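Local coordinates for protein pyridine synthase TbtD (Thermobispora bispora, PDB 5WA4) that probably catalyses the formal [4+2] aza-cycloaddition that builds the central pyridine ring during biosynthesis of the thiopeptide antibiotic thiomuracin, at residues T134-L139 with G267-E272; L263-E268 with D307-G312. One frame throughout, in Å; residues are numbered along the deposited sequence.

Contact 1 of 2, residues T134-L139 with G267-E272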
# COMPACT_ATOMS: atom_id res chain seq x y z
N THR E 134 25.07 21.64 9.27
CA THR E 134 25.31 20.53 8.34
C THR E 134 26.06 21.03 7.11
O THR E 134 26.34 22.22 6.99
CB THR E 134 24.01 19.84 7.88
OG1 THR E 134 23.19 20.77 7.15
CG2 THR E 134 23.23 19.30 9.08
N VAL E 135 26.42 20.12 6.21
CA VAL E 135 27.16 20.53 5.02
C VAL E 135 26.21 21.35 4.13
O VAL E 135 26.57 22.39 3.58
CB VAL E 135 27.76 19.32 4.27
CG1 VAL E 135 28.53 19.74 3.03
CG2 VAL E 135 28.68 18.53 5.21
N ARG E 136 24.99 20.85 4.05
CA ARG E 136 23.85 21.51 3.44
C ARG E 136 23.63 22.96 3.84
O ARG E 136 23.58 23.82 2.98
CB ARG E 136 22.61 20.74 3.79
CG ARG E 136 21.31 21.49 3.57
CD ARG E 136 20.27 20.51 3.16
NE ARG E 136 20.76 19.76 2.02
CZ ARG E 136 21.19 18.50 2.09
NH1 ARG E 136 21.16 17.83 3.26
NH2 ARG E 136 21.65 17.92 0.98
N ASP E 137 23.43 23.19 5.13
CA ASP E 137 23.09 24.52 5.63
C ASP E 137 24.20 25.51 5.30
O ASP E 137 23.95 26.70 5.12
CB ASP E 137 22.85 24.46 7.15
CG ASP E 137 21.66 23.58 7.52
OD1 ASP E 137 20.62 23.70 6.83
OD2 ASP E 137 21.77 22.78 8.47
N VAL E 138 25.42 24.99 5.23
CA VAL E 138 26.59 25.81 4.97
C VAL E 138 26.58 26.22 3.50
O VAL E 138 26.83 27.38 3.16
CB VAL E 138 27.90 25.04 5.38
CG1 VAL E 138 29.09 25.40 4.51
CG2 VAL E 138 28.22 25.29 6.85
N LEU E 139 26.26 25.27 2.63
CA LEU E 139 26.13 25.56 1.21
C LEU E 139 24.97 26.53 0.93
O LEU E 139 25.09 27.46 0.12
CB LEU E 139 25.92 24.25 0.45
CG LEU E 139 26.01 24.36 -1.07
CD1 LEU E 139 27.41 24.78 -1.41
CD2 LEU E 139 25.60 23.06 -1.78
N GLY E 267 30.69 12.26 -0.65
CA GLY E 267 29.85 11.82 0.45
C GLY E 267 29.42 12.77 1.58
O GLY E 267 29.22 12.32 2.70
N GLU E 268 29.21 14.06 1.32
CA GLU E 268 28.55 14.85 2.37
C GLU E 268 27.18 15.45 2.04
O GLU E 268 26.84 16.48 2.61
CB GLU E 268 29.45 15.98 2.83
CG GLU E 268 30.55 15.54 3.74
CD GLU E 268 31.88 15.73 3.10
OE1 GLU E 268 31.91 15.59 1.86
OE2 GLU E 268 32.88 16.01 3.82
N LEU E 269 26.39 14.81 1.17
CA LEU E 269 24.98 15.19 1.01
C LEU E 269 24.18 14.02 0.41
O LEU E 269 24.79 13.06 -0.08
CB LEU E 269 24.82 16.45 0.11
CG LEU E 269 25.45 17.84 0.32
CD1 LEU E 269 25.40 18.66 -0.94
CD2 LEU E 269 24.82 18.62 1.46
N THR E 270 22.83 14.07 0.49
CA THR E 270 21.88 13.52 -0.52
C THR E 270 20.40 13.69 -0.10
O THR E 270 19.55 12.87 -0.45
CB THR E 270 22.08 12.00 -0.87
OG1 THR E 270 23.46 11.62 -0.78
CG2 THR E 270 21.59 11.72 -2.29
N LEU E 271 20.10 14.77 0.64
CA LEU E 271 18.73 15.13 1.02
C LEU E 271 18.11 16.10 -0.02
O LEU E 271 17.22 15.68 -0.75
CB LEU E 271 18.73 15.72 2.45
CG LEU E 271 17.53 15.66 3.41
CD1 LEU E 271 18.03 15.61 4.85
CD2 LEU E 271 16.61 16.86 3.19
N GLU E 272 18.61 17.35 -0.08
CA GLU E 272 18.15 18.46 -0.93
C GLU E 272 17.65 18.01 -2.30
O GLU E 272 18.05 18.55 -3.33
CB GLU E 272 19.30 19.45 -1.08
CG GLU E 272 19.29 20.81 -0.26
CD GLU E 272 18.24 21.80 -0.61
OE1 GLU E 272 17.51 21.56 -1.57
OE2 GLU E 272 18.12 22.80 0.14
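Arg136 reaches out from the first turn of a helix and puts its guanidinium into the bend of the loop 267-272. Its CG is anti to the backbone N (chi1 163°), and bends at chi2 and chi3 turn the flat group so that the loop embraces it. Over one face sits the methyl Leu269 CD2, 3.3 Å from Arg136 NH2; over the opposite face lie Glu272 N and Leu271 CB, the latter 3.3 Å from Arg136 NH1. Thr270 N is near the plane, at the edge. No hydrogen bond joins the segments. Glu272 crosses the arginine obliquely, its carboxylate plane 51° from the guanidinium, and Glu272 OE2 stays 4.4 Å from Arg136 NE, beyond a salt bridge, so any attraction is probably modest. Val135 directs its CB at the loop and rests on Glu268, with CG2 3.6 Å from Glu268 CB. The helix start is fixed by an N-cap: Thr134 OG1 accepts from Asp137 N at 3.2 Å and donates to Asp137 OD2 from above the carboxylate plane. The contact thus joins the N-terminal turn of helix 135-159 to the loop leaving helix 244-265, whose Leu263 meets Val135, while Leu139 and Glu272 reach Leu316 of helix 307-328.

Contact 2 of 2, residues L263-E268 with D307-G312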
# COMPACT_ATOMS: atom_id res chain seq x y z
N LEU E 263 30.72 17.82 -3.53
CA LEU E 263 30.23 17.39 -2.20
C LEU E 263 29.47 16.05 -2.17
O LEU E 263 29.56 15.29 -1.20
CB LEU E 263 29.32 18.48 -1.61
CG LEU E 263 30.06 19.66 -0.97
CD1 LEU E 263 29.10 20.75 -0.55
CD2 LEU E 263 30.93 19.21 0.19
N LEU E 264 28.70 15.78 -3.22
CA LEU E 264 27.97 14.53 -3.34
C LEU E 264 28.92 13.38 -3.63
O LEU E 264 28.85 12.34 -2.97
CB LEU E 264 26.90 14.63 -4.43
CG LEU E 264 25.64 15.38 -3.99
CD1 LEU E 264 24.72 15.66 -5.16
CD2 LEU E 264 24.91 14.57 -2.95
N GLU E 265 29.81 13.56 -4.61
CA GLU E 265 30.81 12.56 -4.98
C GLU E 265 31.64 12.04 -3.81
O GLU E 265 31.93 10.85 -3.73
CB GLU E 265 31.76 13.13 -6.02
CG GLU E 265 31.19 13.17 -7.40
CD GLU E 265 32.15 13.83 -8.34
OE1 GLU E 265 31.81 13.97 -9.54
OE2 GLU E 265 33.24 14.21 -7.86
N SER E 266 32.03 12.94 -2.92
CA SER E 266 32.84 12.60 -1.77
C SER E 266 32.01 12.20 -0.54
O SER E 266 32.57 11.85 0.52
CB SER E 266 33.73 13.78 -1.42
OG SER E 266 33.13 14.56 -0.39
N GLY E 267 30.69 12.26 -0.65
CA GLY E 267 29.85 11.82 0.45
C GLY E 267 29.42 12.77 1.58
O GLY E 267 29.22 12.32 2.70
N GLU E 268 29.21 14.06 1.32
CA GLU E 268 28.55 14.85 2.37
C GLU E 268 27.18 15.45 2.04
O GLU E 268 26.84 16.48 2.61
CB GLU E 268 29.45 15.98 2.83
CG GLU E 268 30.55 15.54 3.74
CD GLU E 268 31.88 15.73 3.10
OE1 GLU E 268 31.91 15.59 1.86
OE2 GLU E 268 32.88 16.01 3.82
N ASP E 307 24.63 9.61 -12.16
CA ASP E 307 23.48 10.40 -11.68
C ASP E 307 23.86 11.19 -10.40
O ASP E 307 24.09 12.40 -10.53
CB ASP E 307 22.14 9.56 -11.59
CG ASP E 307 21.91 8.76 -10.26
OD1 ASP E 307 22.63 8.90 -9.24
OD2 ASP E 307 20.93 7.96 -10.29
N SER E 308 24.01 10.58 -9.21
CA SER E 308 24.08 11.41 -7.98
C SER E 308 25.20 12.49 -8.01
O SER E 308 25.09 13.51 -7.34
CB SER E 308 24.21 10.52 -6.74
OG SER E 308 24.80 11.21 -5.66
N PRO E 309 26.26 12.27 -8.80
CA PRO E 309 27.02 13.48 -9.12
C PRO E 309 26.21 14.51 -9.92
O PRO E 309 25.52 15.33 -9.31
CB PRO E 309 28.18 12.93 -9.96
CG PRO E 309 28.43 11.61 -9.35
CD PRO E 309 27.06 11.06 -9.02
N ALA E 310 26.27 14.45 -11.25
CA ALA E 310 25.71 15.47 -12.14
C ALA E 310 24.27 15.82 -11.80
O ALA E 310 23.94 16.98 -11.57
CB ALA E 310 25.80 15.02 -13.60
N PHE E 311 23.43 14.79 -11.77
CA PHE E 311 22.00 14.96 -11.59
C PHE E 311 21.60 15.38 -10.18
O PHE E 311 20.57 16.01 -10.00
CB PHE E 311 21.27 13.66 -11.96
CG PHE E 311 19.78 13.81 -11.95
CD1 PHE E 311 19.15 14.60 -12.90
CD2 PHE E 311 19.01 13.18 -10.99
CE1 PHE E 311 17.78 14.74 -12.89
CE2 PHE E 311 17.64 13.32 -10.98
CZ PHE E 311 17.03 14.11 -11.93
N GLY E 312 22.37 15.01 -9.18
CA GLY E 312 22.08 15.46 -7.84
C GLY E 312 22.37 16.94 -7.75
O GLY E 312 21.73 17.66 -7.01
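The backbones come closest at Glu265 and Pro309, whose CA atoms are 5.7 Å apart, where the last turn of helix 244-265 faces residues 307-312 of helix 307-328. The former helix ends in a Schellman motif: Gly267 takes positive phi (88°), Glu268 N bonds back to Leu263 O at 2.8 Å, and Gly267 N bonds to Leu264 O. Residues 307-311 of the latter helix include a wider pi-type turn. Between these two helices the contact is small (205 Å² buried), made by van der Waals approach, with no hydrogen bond across it. Leu264 points its CB at the other helix; with CG anti to its carbonyl carbon and beside the backbone N (chi1 -79°), the side chain delivers CD1 to the backbone of 308-312. Gly312, which has no side chain, presents its main chain to Leu264 CD1, which packs 3.7 Å from Gly312 C. Nearer the solvent, Glu265 extends beyond CG and crosses the Pro309 ring at about a right angle, Glu265 CG lying 3.7 Å from Pro309 CG. Its carboxylate has a long, weak ion pair with Arg261. The same leucine methyl, Leu264 CD1, also meets a main-chain carbonyl, with Ser308 O 3.1 Å away.

The centres of contacts 1 and 2 lie about 10 Å apart, on the same side of the chain's centre and near the surface. In chain order, helix 135-159 comes first, then the end of helix 244-265 with the loop after it, then helix 307-328. Segment 263-268 of contact 2 runs on, through the shared Gly267 and Glu268, into segment 267-272 of contact 1. They also touch through side chains: Leu269 CD1 lies 4.0 Å from Leu263 CB, and Val135 CG1 is 3.8 Å from Leu263 CD2. Residues 273-305 are not modelled, which is consistent with a mobile connection between Glu272 and helix 307-328. Together the contacts join three helix ends within the range matching the lantibiotic biosynthesis dehydratase C-terminal family.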